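Local coordinates for protein transmembrane oligosaccharyl transferase (Archaeoglobus fulgidus, PDB 3WAJ) that belongs to the STT3/AglB family of archaeal membrane oligosaccharyl transferases, pairing a zinc-binding transmembrane part with a soluble C-terminal part, at residues V781-V786 / I863-L868; V822-S827 / K849-Y854. All coordinates share one frame; numbering follows the deposited sequence.

Contact 1 (V781-V786 / I863-L868); sequences VVTGKV and IIQLDL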
loop_
_atom_site.group_PDB
_atom_site.type_symbol
_atom_site.label_atom_id
_atom_site.label_comp_id
_atom_site.label_asym_id
_atom_site.label_seq_id
_atom_site.Cartn_x
_atom_site.Cartn_y
_atom_site.Cartn_z
ATOM N N VAL A 781 25.555 18.479 -27.407
ATOM C CA VAL A 781 26.008 17.677 -28.535
ATOM C C VAL A 781 27.449 18.039 -28.897
ATOM O O VAL A 781 27.722 19.139 -29.365
ATOM C CB VAL A 781 25.067 17.813 -29.745
ATOM C CG1 VAL A 781 25.535 16.915 -30.894
ATOM C CG2 VAL A 781 23.647 17.459 -29.341
ATOM N N VAL A 782 28.371 17.114 -28.648
ATOM C CA VAL A 782 29.760 17.284 -29.073
ATOM C C VAL A 782 30.003 16.436 -30.320
ATOM O O VAL A 782 29.722 15.229 -30.335
ATOM C CB VAL A 782 30.770 16.926 -27.961
ATOM C CG1 VAL A 782 32.197 17.037 -28.480
ATOM C CG2 VAL A 782 30.581 17.841 -26.768
ATOM N N THR A 783 30.519 17.073 -31.368
ATOM C CA THR A 783 30.699 16.407 -32.651
ATOM C C THR A 783 31.887 16.991 -33.400
ATOM O O THR A 783 32.404 18.057 -33.045
ATOM C CB THR A 783 29.445 16.544 -33.521
ATOM O OG1 THR A 783 29.521 15.643 -34.631
ATOM C CG2 THR A 783 29.312 17.969 -34.027
ATOM N N GLY A 784 32.317 16.296 -34.444
ATOM C CA GLY A 784 33.459 16.744 -35.213
ATOM C C GLY A 784 34.070 15.612 -36.012
ATOM O O GLY A 784 33.463 14.554 -36.169
ATOM N N LYS A 785 35.281 15.830 -36.510
ATOM C CA LYS A 785 35.901 14.869 -37.409
ATOM C C LYS A 785 37.064 14.111 -36.788
ATOM O O LYS A 785 37.752 14.600 -35.887
ATOM C CB LYS A 785 36.336 15.553 -38.711
ATOM C CG LYS A 785 35.200 15.744 -39.711
ATOM C CD LYS A 785 35.661 16.490 -40.953
ATOM C CE LYS A 785 35.746 17.989 -40.711
ATOM N NZ LYS A 785 34.391 18.602 -40.595
ATOM N N VAL A 786 37.271 12.899 -37.286
ATOM C CA VAL A 786 38.368 12.067 -36.831
ATOM C C VAL A 786 39.342 11.815 -37.982
ATOM O O VAL A 786 39.418 12.611 -38.919
ATOM C CB VAL A 786 37.848 10.741 -36.257
ATOM C CG1 VAL A 786 37.193 10.970 -34.909
ATOM C CG2 VAL A 786 36.864 10.090 -37.221
ATOM N N ILE A 863 25.001 22.551 -29.887
ATOM C CA ILE A 863 25.939 21.733 -30.648
ATOM C C ILE A 863 27.342 22.307 -30.515
ATOM O O ILE A 863 27.530 23.518 -30.586
ATOM C CB ILE A 863 25.528 21.633 -32.134
ATOM C CG1 ILE A 863 24.081 21.130 -32.246
ATOM C CG2 ILE A 863 26.470 20.723 -32.893
ATOM C CD1 ILE A 863 23.671 20.685 -33.647
ATOM N N ILE A 864 28.321 21.436 -30.297
ATOM C CA ILE A 864 29.713 21.850 -30.130
ATOM C C ILE A 864 30.616 21.152 -31.145
ATOM O O ILE A 864 30.621 19.921 -31.244
ATOM C CB ILE A 864 30.226 21.554 -28.709
ATOM C CG1 ILE A 864 29.668 22.576 -27.715
ATOM C CG2 ILE A 864 31.757 21.540 -28.674
ATOM C CD1 ILE A 864 30.016 22.284 -26.267
ATOM N N GLN A 865 31.375 21.944 -31.901
ATOM C CA GLN A 865 32.304 21.408 -32.890
ATOM C C GLN A 865 33.642 21.127 -32.233
ATOM O O GLN A 865 34.227 22.016 -31.614
ATOM C CB GLN A 865 32.501 22.399 -34.042
ATOM C CG GLN A 865 31.214 22.991 -34.611
ATOM C CD GLN A 865 30.380 21.980 -35.378
ATOM O OE1 GLN A 865 30.859 20.904 -35.739
ATOM N NE2 GLN A 865 29.121 22.324 -35.630
ATOM N N LEU A 866 34.117 19.891 -32.343
ATOM C CA LEU A 866 35.471 19.574 -31.902
ATOM C C LEU A 866 36.144 18.600 -32.855
ATOM O O LEU A 866 35.753 17.432 -32.941
ATOM C CB LEU A 866 35.499 19.030 -30.472
ATOM C CG LEU A 866 36.673 19.610 -29.680
ATOM C CD1 LEU A 866 36.486 21.105 -29.506
ATOM C CD2 LEU A 866 36.809 18.961 -28.338
ATOM N N ASP A 867 37.150 19.094 -33.574
ATOM C CA ASP A 867 37.922 18.263 -34.483
ATOM C C ASP A 867 38.896 17.392 -33.693
ATOM O O ASP A 867 39.537 17.851 -32.746
ATOM C CB ASP A 867 38.673 19.123 -35.502
ATOM C CG ASP A 867 38.337 18.751 -36.938
ATOM O OD1 ASP A 867 37.171 18.374 -37.194
ATOM O OD2 ASP A 867 39.238 18.835 -37.806
ATOM N N LEU A 868 38.985 16.124 -34.078
ATOM C CA LEU A 868 39.883 15.184 -33.422
ATOM C C LEU A 868 40.839 14.580 -34.453
ATOM O O LEU A 868 41.069 13.374 -34.483
ATOM C CB LEU A 868 39.083 14.095 -32.684
ATOM C CG LEU A 868 38.132 14.524 -31.551
ATOM C CD1 LEU A 868 37.370 13.334 -30.978
ATOM C CD2 LEU A 868 38.882 15.237 -30.440
#
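T783 is gripped by I864 and L866 through its main chain. Its N donates to I864 O at 2.9 Å, and its O accepts L866 N at 2.6 Å. V781 O takes the N-H of I864 in the same way, and K785 O takes that of L868 at 2.7 Å. The expected bond from K785 N to L866 O is missing, since these two atoms lie 3.9 Å apart. K785 N turns instead to D867 OD1 at 3.2 Å, coming from 39° above the carboxylate plane. L866 O accepts the hydroxyl of Y820. The K785 side chain crosses that of D867 at a slant, with K785 CB 3.3 Å from D867 OD1. The ammonium and carboxylate stay beyond salt-bridge range, so their attraction is probably modest. G784 passes close to L866, with its CA-H aimed at L866 O. At phi 160° a CB would jam against the preceding carbonyl O and run into L866 O, which calls for glycine.

T783 and Q865 lie side by side. The first torsion of T783 sets OG1 anti to the backbone N (chi1 -167°), and OG1 bonds to Y820 O and T821 OG1. The methyl CG2 occupies the crowded position and touches I864 O and, at 3.7 Å, Q865 OE1. It also touches I863 CG2. V781 shares this face of the sheet with them. On the other face, V782 CG2 rests on CB of I864, and V782 CG1 meets CB of L866. Farther on, V786 CG1 touches CB of L868, which also packs on I842, A844 and V793. The paired strands are two of the three in a mixed sheet. Central strand 780-785 is flanked by parallel 863-865 and antiparallel 819-824, within the long peripheral domain of AglB.

Contact 2 (V822-S827 / K849-Y854); sequences VVLPYS and KEITIY
S827 and I853 bring the two backbones nearest, with their CA atoms 4.9 Å apart. The touching parts, 824-827 and 851-854, run 61° apart, with no beta bridge between the two segments; I853 pairs with H828 just beyond S827. S827 CA sits 3.5 Å from I853 O. Y826 O faces CB of I853 at 3.8 Å and bonds to the hydroxyl of Y840.

The hydrophobic part centres on L824. Its CD1 touches two isoleucines, meeting I851 CD1 and I853 CG1 at 4.3 Å each. I853 has CG1 anti to its carbonyl carbon (chi1 -60°), which turns that branch to L824 and leaves CG2 near Y826 O. These side chains lie in the core between two sheets: V782 and A780 of strand 780-785 flank them, and Y840 comes from strand 835-844 of the four-stranded antiparallel sheet.

At the other end, S827 CB packs on the carbonyl carbon Y854 C at 3.6 Å. Y854 is the N-cap residue of helix 855-860, and its N bonds to Q857 OE1. S827 OG hydrogen-bonds to E855 OE1 in the first turn of that helix. Y826 turns away from 849-854, and its hydroxyl bonds to M695 N.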
loop_
_atom_site.group_PDB
_atom_site.type_symbol
_atom_site.label_atom_id
_atom_site.label_comp_id
_atom_site.label_asym_id
_atom_site.label_seq_id
_atom_site.Cartn_x
_atom_site.Cartn_y
_atom_site.Cartn_z
ATOM N N VAL A 822 28.598 12.915 -29.986
ATOM C CA VAL A 822 28.323 12.429 -28.637
ATOM C C VAL A 822 27.535 13.440 -27.785
ATOM O O VAL A 822 27.772 14.653 -27.847
ATOM C CB VAL A 822 29.610 11.936 -27.929
ATOM C CG1 VAL A 822 30.514 13.092 -27.580
ATOM C CG2 VAL A 822 29.257 11.136 -26.684
ATOM N N VAL A 823 26.583 12.925 -27.009
ATOM C CA VAL A 823 25.725 13.752 -26.162
ATOM C C VAL A 823 26.131 13.573 -24.691
ATOM O O VAL A 823 26.078 12.461 -24.159
ATOM C CB VAL A 823 24.235 13.391 -26.383
ATOM C CG1 VAL A 823 23.301 14.432 -25.760
ATOM C CG2 VAL A 823 23.951 13.271 -27.866
ATOM N N LEU A 824 26.547 14.667 -24.050
ATOM C CA LEU A 824 27.034 14.646 -22.668
ATOM C C LEU A 824 26.034 15.343 -21.735
ATOM O O LEU A 824 25.548 16.432 -22.045
ATOM C CB LEU A 824 28.405 15.326 -22.583
ATOM C CG LEU A 824 29.450 14.886 -23.616
ATOM C CD1 LEU A 824 30.772 15.638 -23.460
ATOM C CD2 LEU A 824 29.691 13.393 -23.527
ATOM N N PRO A 825 25.714 14.715 -20.589
ATOM C CA PRO A 825 24.708 15.287 -19.684
ATOM C C PRO A 825 25.280 16.041 -18.478
ATOM O O PRO A 825 24.510 16.692 -17.772
ATOM C CB PRO A 825 23.961 14.044 -19.193
ATOM C CG PRO A 825 25.036 12.992 -19.138
ATOM C CD PRO A 825 26.063 13.335 -20.209
ATOM N N TYR A 826 26.580 15.948 -18.216
ATOM C CA TYR A 826 27.129 16.650 -17.053
ATOM C C TYR A 826 27.724 18.002 -17.444
ATOM O O TYR A 826 28.417 18.115 -18.456
ATOM C CB TYR A 826 28.170 15.795 -16.322
ATOM C CG TYR A 826 27.584 14.654 -15.515
ATOM C CD1 TYR A 826 26.950 14.890 -14.295
ATOM C CD2 TYR A 826 27.681 13.338 -15.960
ATOM C CE1 TYR A 826 26.419 13.846 -13.546
ATOM C CE2 TYR A 826 27.160 12.293 -15.212
ATOM C CZ TYR A 826 26.535 12.554 -14.015
ATOM O OH TYR A 826 26.022 11.512 -13.295
ATOM N N SER A 827 27.441 19.027 -16.646
ATOM C CA SER A 827 28.041 20.349 -16.862
ATOM C C SER A 827 28.928 20.709 -15.686
ATOM O O SER A 827 28.869 20.075 -14.625
ATOM C CB SER A 827 26.978 21.429 -17.050
ATOM O OG SER A 827 26.269 21.665 -15.847
ATOM N N LYS A 849 41.613 15.078 -26.029
ATOM C CA LYS A 849 41.279 16.455 -25.702
ATOM C C LYS A 849 40.672 16.570 -24.309
ATOM O O LYS A 849 40.681 15.621 -23.526
ATOM C CB LYS A 849 40.333 17.046 -26.746
ATOM C CG LYS A 849 40.905 17.140 -28.155
ATOM C CD LYS A 849 41.885 18.296 -28.285
ATOM C CE LYS A 849 42.419 18.419 -29.711
ATOM N NZ LYS A 849 41.341 18.645 -30.726
ATOM N N GLU A 850 40.124 17.742 -24.023
ATOM C CA GLU A 850 39.774 18.112 -22.667
ATOM C C GLU A 850 38.688 19.187 -22.738
ATOM O O GLU A 850 38.993 20.379 -22.817
ATOM C CB GLU A 850 41.027 18.664 -21.978
ATOM C CG GLU A 850 41.089 18.506 -20.476
ATOM C CD GLU A 850 41.902 17.299 -20.048
ATOM O OE1 GLU A 850 42.184 16.439 -20.911
ATOM O OE2 GLU A 850 42.258 17.212 -18.850
ATOM N N ILE A 851 37.424 18.760 -22.725
ATOM C CA ILE A 851 36.282 19.671 -22.839
ATOM C C ILE A 851 35.699 20.016 -21.478
ATOM O O ILE A 851 35.574 19.151 -20.599
ATOM C CB ILE A 851 35.097 19.029 -23.595
ATOM C CG1 ILE A 851 35.549 17.910 -24.524
ATOM C CG2 ILE A 851 34.257 20.079 -24.327
ATOM C CD1 ILE A 851 34.382 17.181 -25.160
ATOM N N THR A 852 35.296 21.270 -21.318
ATOM C CA THR A 852 34.414 21.621 -20.217
ATOM C C THR A 852 33.084 22.069 -20.827
ATOM O O THR A 852 33.064 22.768 -21.849
ATOM C CB THR A 852 35.027 22.681 -19.277
ATOM O OG1 THR A 852 34.381 23.946 -19.471
ATOM C CG2 THR A 852 36.529 22.802 -19.523
ATOM N N ILE A 853 31.983 21.626 -20.221
ATOM C CA ILE A 853 30.641 21.901 -20.731
ATOM C C ILE A 853 29.906 22.804 -19.748
ATOM O O ILE A 853 30.070 22.662 -18.533
ATOM C CB ILE A 853 29.836 20.589 -20.900
ATOM C CG1 ILE A 853 30.538 19.646 -21.880
ATOM C CG2 ILE A 853 28.417 20.867 -21.379
ATOM C CD1 ILE A 853 30.533 20.157 -23.308
ATOM N N TYR A 854 29.089 23.720 -20.261
ATOM C CA TYR A 854 28.307 24.595 -19.387
ATOM C C TYR A 854 26.820 24.219 -19.351
ATOM O O TYR A 854 26.283 23.614 -20.298
ATOM C CB TYR A 854 28.562 26.082 -19.721
ATOM C CG TYR A 854 30.022 26.423 -19.548
ATOM C CD1 TYR A 854 30.537 26.725 -18.289
ATOM C CD2 TYR A 854 30.901 26.383 -20.624
ATOM C CE1 TYR A 854 31.886 27.011 -18.111
ATOM C CE2 TYR A 854 32.256 26.666 -20.456
ATOM C CZ TYR A 854 32.742 26.979 -19.196
ATOM O OH TYR A 854 34.078 27.261 -19.014
#

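Overall arrangement
The two contacts lie about 11 Å apart, centre to centre, in the peripheral domain far from the centre of the chain. The order along the chain is 781-786, 822-827, 849-854, 863-868, so contact 1 encloses contact 2. Both use the three-stranded sheet, in which strands 780-785 and 819-824 are neighbours. V782 O and V822 N are 2.6 Å apart, a probable hydrogen bond between them. The core is also continuous: I864 CD1 touches I853 CD1 at 3.7 Å, and L868 packs on K849. Contact 1 brings the last modelled residues back beside strand 780-785, while contact 2 sets the loop before helix 855-860 against the same sheet.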